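BtGH115A (Bacteroides thetaiotaomicron, PDB 5BY3) probably hydrolyses glycosidic bonds as a family GH115 4-O-methyl-alpha-glucuronidase with specificity for decorated arabinogalactans. Local coordinates at residues I199-L204 with K233-F238. Sequence-based numbering, arbitrary orientation.
Sequences IFELLL and KKYGIF
Phe-200 and Tyr-235 form the aromatic part of this buried contact. The rings meet obliquely, planes at 53° and centroids 5.8 Å apart. The closest touch is Phe-200 CB on Tyr-235 CD2, at 3.4 Å. Tyr-235 has CG anti to its own carbonyl carbon (chi1 -76°), and its CD2 and CE2 side runs past the backbone between Phe-200 and Glu-201. A CH-pi contact follows: Ile-237 CG1 sits over one face of the Phe-200 ring, 4.1 Å from its centroid. Tyr-211 and Ala-231 also touch that phenylalanine.

Two leucines add further apolar contacts. Leu-204 lies across Tyr-235, with CD1 3.9 Å from CD2 of the tyrosine, and its other methyl, CD2, approaches the Tyr-235 carbonyl. Leu-203 CD1 meets Ile-237 CD1 at 4.1 Å. An alanine in place of Tyr-235 would probably open a gap beside Phe-200 CB and leave Leu-204 CD1 and Glu-201 CG without their aromatic neighbour.

Glu-201 divides its side chain: CG packs 4.0 Å from Tyr-235 CE2, while OE1 forms salt bridges with Arg-49 and Arg-198.

After helix 228-235 the chain leaves helical geometry at Gly-236, which has positive phi, and continues through Ile-237 into strand 238-239. That strand lies beside 210-212 in the eight-stranded parallel sheet. Helix 193-205, which precedes strand 210-212, packs on the helix-to-strand junction that follows that strand: neighbouring beta-alpha units side by side, as in a (beta/alpha)8 TIM barrel, consistent with the clan of the GH115 family.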
ATOM      1  N   ILE A 199      15.250   7.952   0.640  1.00 40.99           N
ATOM      2  CA  ILE A 199      14.150   7.181   0.073  1.00 40.49           C
ATOM      3  C   ILE A 199      14.651   6.005  -0.760  1.00 44.02           C
ATOM      4  O   ILE A 199      14.159   4.863  -0.605  1.00 44.43           O
ATOM      5  CB  ILE A 199      13.191   8.064  -0.741  1.00 45.75           C
ATOM      6  CG1 ILE A 199      12.673   9.207   0.160  1.00 45.63           C
ATOM      7  CG2 ILE A 199      12.046   7.217  -1.284  1.00 40.91           C
ATOM      8  CD1 ILE A 199      11.826  10.257  -0.550  1.00 44.37           C
ATOM      9  N   PHE A 200      15.667   6.257  -1.587  1.00 42.22           N
ATOM     10  CA  PHE A 200      16.213   5.195  -2.414  1.00 41.09           C
ATOM     11  C   PHE A 200      16.913   4.086  -1.632  1.00 43.53           C
ATOM     12  O   PHE A 200      16.786   2.894  -2.015  1.00 45.57           O
ATOM     13  CB  PHE A 200      17.084   5.722  -3.545  1.00 47.50           C
ATOM     14  CG  PHE A 200      16.457   6.818  -4.384  1.00 44.82           C
ATOM     15  CD1 PHE A 200      15.090   6.883  -4.613  1.00 44.88           C
ATOM     16  CD2 PHE A 200      17.270   7.788  -4.977  1.00 48.98           C
ATOM     17  CE1 PHE A 200      14.555   7.896  -5.392  1.00 44.95           C
ATOM     18  CE2 PHE A 200      16.731   8.821  -5.751  1.00 42.34           C
ATOM     19  CZ  PHE A 200      15.375   8.863  -5.966  1.00 43.73           C
ATOM     20  N   GLU A 201      17.591   4.430  -0.525  1.00 39.57           N
ATOM     21  CA  GLU A 201      18.060   3.382   0.422  1.00 40.88           C
ATOM     22  C   GLU A 201      16.910   2.489   0.884  1.00 41.20           C
ATOM     23  O   GLU A 201      17.038   1.268   0.995  1.00 43.18           O
ATOM     24  CB  GLU A 201      18.598   3.980   1.719  1.00 40.14           C
ATOM     25  CG  GLU A 201      19.974   4.574   1.684  1.00 45.22           C
ATOM     26  CD  GLU A 201      20.363   5.211   3.012  1.00 45.49           C
ATOM     27  OE1 GLU A 201      19.713   4.988   4.067  1.00 47.37           O
ATOM     28  OE2 GLU A 201      21.342   5.953   2.990  1.00 43.60           O
ATOM     29  N   LEU A 202      15.796   3.126   1.216  1.00 41.23           N
ATOM     30  CA  LEU A 202      14.667   2.397   1.736  1.00 44.63           C
ATOM     31  C   LEU A 202      14.169   1.456   0.656  1.00 45.94           C
ATOM     32  O   LEU A 202      13.878   0.296   0.966  1.00 53.10           O
ATOM     33  CB  LEU A 202      13.577   3.343   2.231  1.00 38.01           C
ATOM     34  CG  LEU A 202      12.244   2.794   2.721  1.00 38.50           C
ATOM     35  CD1 LEU A 202      12.391   1.785   3.841  1.00 35.53           C
ATOM     36  CD2 LEU A 202      11.385   3.968   3.166  1.00 36.29           C
ATOM     37  N   LEU A 203      14.122   1.932  -0.597  1.00 42.40           N
ATOM     38  CA  LEU A 203      13.594   1.111  -1.701  1.00 38.93           C
ATOM     39  C   LEU A 203      14.515  -0.033  -2.009  1.00 37.73           C
ATOM     40  O   LEU A 203      14.068  -1.153  -2.182  1.00 37.53           O
ATOM     41  CB  LEU A 203      13.335   1.935  -2.953  1.00 41.41           C
ATOM     42  CG  LEU A 203      12.272   3.030  -2.843  1.00 42.91           C
ATOM     43  CD1 LEU A 203      12.239   3.829  -4.134  1.00 44.51           C
ATOM     44  CD2 LEU A 203      10.890   2.494  -2.490  1.00 42.54           C
ATOM     45  N   LEU A 204      15.816   0.236  -2.011  1.00 40.73           N
ATOM     46  CA  LEU A 204      16.822  -0.822  -2.151  1.00 40.37           C
ATOM     47  C   LEU A 204      16.649  -1.908  -1.101  1.00 42.86           C
ATOM     48  O   LEU A 204      16.548  -3.110  -1.426  1.00 45.43           O
ATOM     49  CB  LEU A 204      18.234  -0.223  -2.095  1.00 41.22           C
ATOM     50  CG  LEU A 204      18.759   0.640  -3.269  1.00 41.67           C
ATOM     51  CD1 LEU A 204      20.276   0.799  -3.259  1.00 40.46           C
ATOM     52  CD2 LEU A 204      18.320   0.128  -4.633  1.00 48.94           C
ATOM     53  N   LYS A 233      20.041   7.987 -10.600  1.00 57.80           N
ATOM     54  CA  LYS A 233      20.993   7.217 -11.390  1.00 67.47           C
ATOM     55  C   LYS A 233      21.973   6.460 -10.477  1.00 62.75           C
ATOM     56  O   LYS A 233      22.307   5.305 -10.741  1.00 65.32           O
ATOM     57  CB  LYS A 233      21.732   8.131 -12.385  1.00 76.77           C
ATOM     58  CG  LYS A 233      22.413   7.436 -13.565  1.00 74.49           C
ATOM     59  CD  LYS A 233      23.522   8.324 -14.121  1.00 75.77           C
ATOM     60  CE  LYS A 233      23.865   7.972 -15.558  1.00 84.59           C
ATOM     61  NZ  LYS A 233      23.008   8.701 -16.544  1.00 85.47           N
ATOM     62  N   LYS A 234      22.409   7.113  -9.400  1.00 61.26           N
ATOM     63  CA  LYS A 234      23.344   6.524  -8.427  1.00 54.05           C
ATOM     64  C   LYS A 234      22.739   5.282  -7.761  1.00 50.89           C
ATOM     65  O   LYS A 234      23.433   4.257  -7.611  1.00 52.24           O
ATOM     66  CB  LYS A 234      23.753   7.575  -7.379  1.00 58.66           C
ATOM     67  CG  LYS A 234      25.040   7.256  -6.631  1.00 70.12           C
ATOM     68  CD  LYS A 234      25.004   7.707  -5.168  1.00 70.50           C
ATOM     69  CE  LYS A 234      26.314   7.393  -4.442  1.00 77.39           C
ATOM     70  NZ  LYS A 234      26.682   5.944  -4.423  1.00 80.47           N
ATOM     71  N   TYR A 235      21.437   5.371  -7.435  1.00 43.21           N
ATOM     72  CA  TYR A 235      20.668   4.328  -6.737  1.00 39.89           C
ATOM     73  C   TYR A 235      19.917   3.359  -7.650  1.00 43.83           C
ATOM     74  O   TYR A 235      19.359   2.373  -7.169  1.00 42.69           O
ATOM     75  CB  TYR A 235      19.710   4.951  -5.696  1.00 39.30           C
ATOM     76  CG  TYR A 235      20.408   5.423  -4.445  1.00 44.23           C
ATOM     77  CD1 TYR A 235      21.226   6.579  -4.449  1.00 41.63           C
ATOM     78  CD2 TYR A 235      20.271   4.725  -3.255  1.00 42.82           C
ATOM     79  CE1 TYR A 235      21.895   6.977  -3.321  1.00 42.54           C
ATOM     80  CE2 TYR A 235      20.916   5.146  -2.114  1.00 41.28           C
ATOM     81  CZ  TYR A 235      21.731   6.262  -2.143  1.00 45.45           C
ATOM     82  OH  TYR A 235      22.400   6.657  -0.983  1.00 48.01           O
ATOM     83  N   GLY A 236      19.884   3.630  -8.957  1.00 52.48           N
ATOM     84  CA  GLY A 236      19.384   2.656  -9.968  1.00 44.67           C
ATOM     85  C   GLY A 236      17.885   2.456  -9.910  1.00 52.06           C
ATOM     86  O   GLY A 236      17.403   1.326 -10.037  1.00 55.80           O
ATOM     87  N   ILE A 237      17.158   3.557  -9.711  1.00 46.86           N
ATOM     88  CA  ILE A 237      15.723   3.558  -9.499  1.00 43.17           C
ATOM     89  C   ILE A 237      15.063   4.027 -10.784  1.00 50.76           C
ATOM     90  O   ILE A 237      15.420   5.059 -11.340  1.00 55.19           O
ATOM     91  CB  ILE A 237      15.336   4.576  -8.371  1.00 46.87           C
ATOM     92  CG1 ILE A 237      15.942   4.200  -6.986  1.00 51.75           C
ATOM     93  CG2 ILE A 237      13.830   4.859  -8.330  1.00 43.98           C
ATOM     94  CD1 ILE A 237      15.531   2.858  -6.383  1.00 46.21           C
ATOM     95  N   PHE A 238      14.064   3.291 -11.244  1.00 52.25           N
ATOM     96  CA  PHE A 238      13.303   3.729 -12.380  1.00 44.79           C
ATOM     97  C   PHE A 238      12.455   4.873 -11.909  1.00 47.37           C
ATOM     98  O   PHE A 238      11.678   4.732 -10.969  1.00 51.62           O
ATOM     99  CB  PHE A 238      12.509   2.564 -12.954  1.00 46.39           C
ATOM    100  CG  PHE A 238      13.376   1.541 -13.615  1.00 46.85           C
ATOM    101  CD1 PHE A 238      14.120   0.636 -12.858  1.00 49.64           C
ATOM    102  CD2 PHE A 238      13.490   1.503 -15.016  1.00 53.62           C
ATOM    103  CE1 PHE A 238      14.965  -0.315 -13.472  1.00 56.67           C
ATOM    104  CE2 PHE A 238      14.332   0.561 -15.640  1.00 58.99           C
ATOM    105  CZ  PHE A 238      15.076  -0.354 -14.866  1.00 56.60           C
TER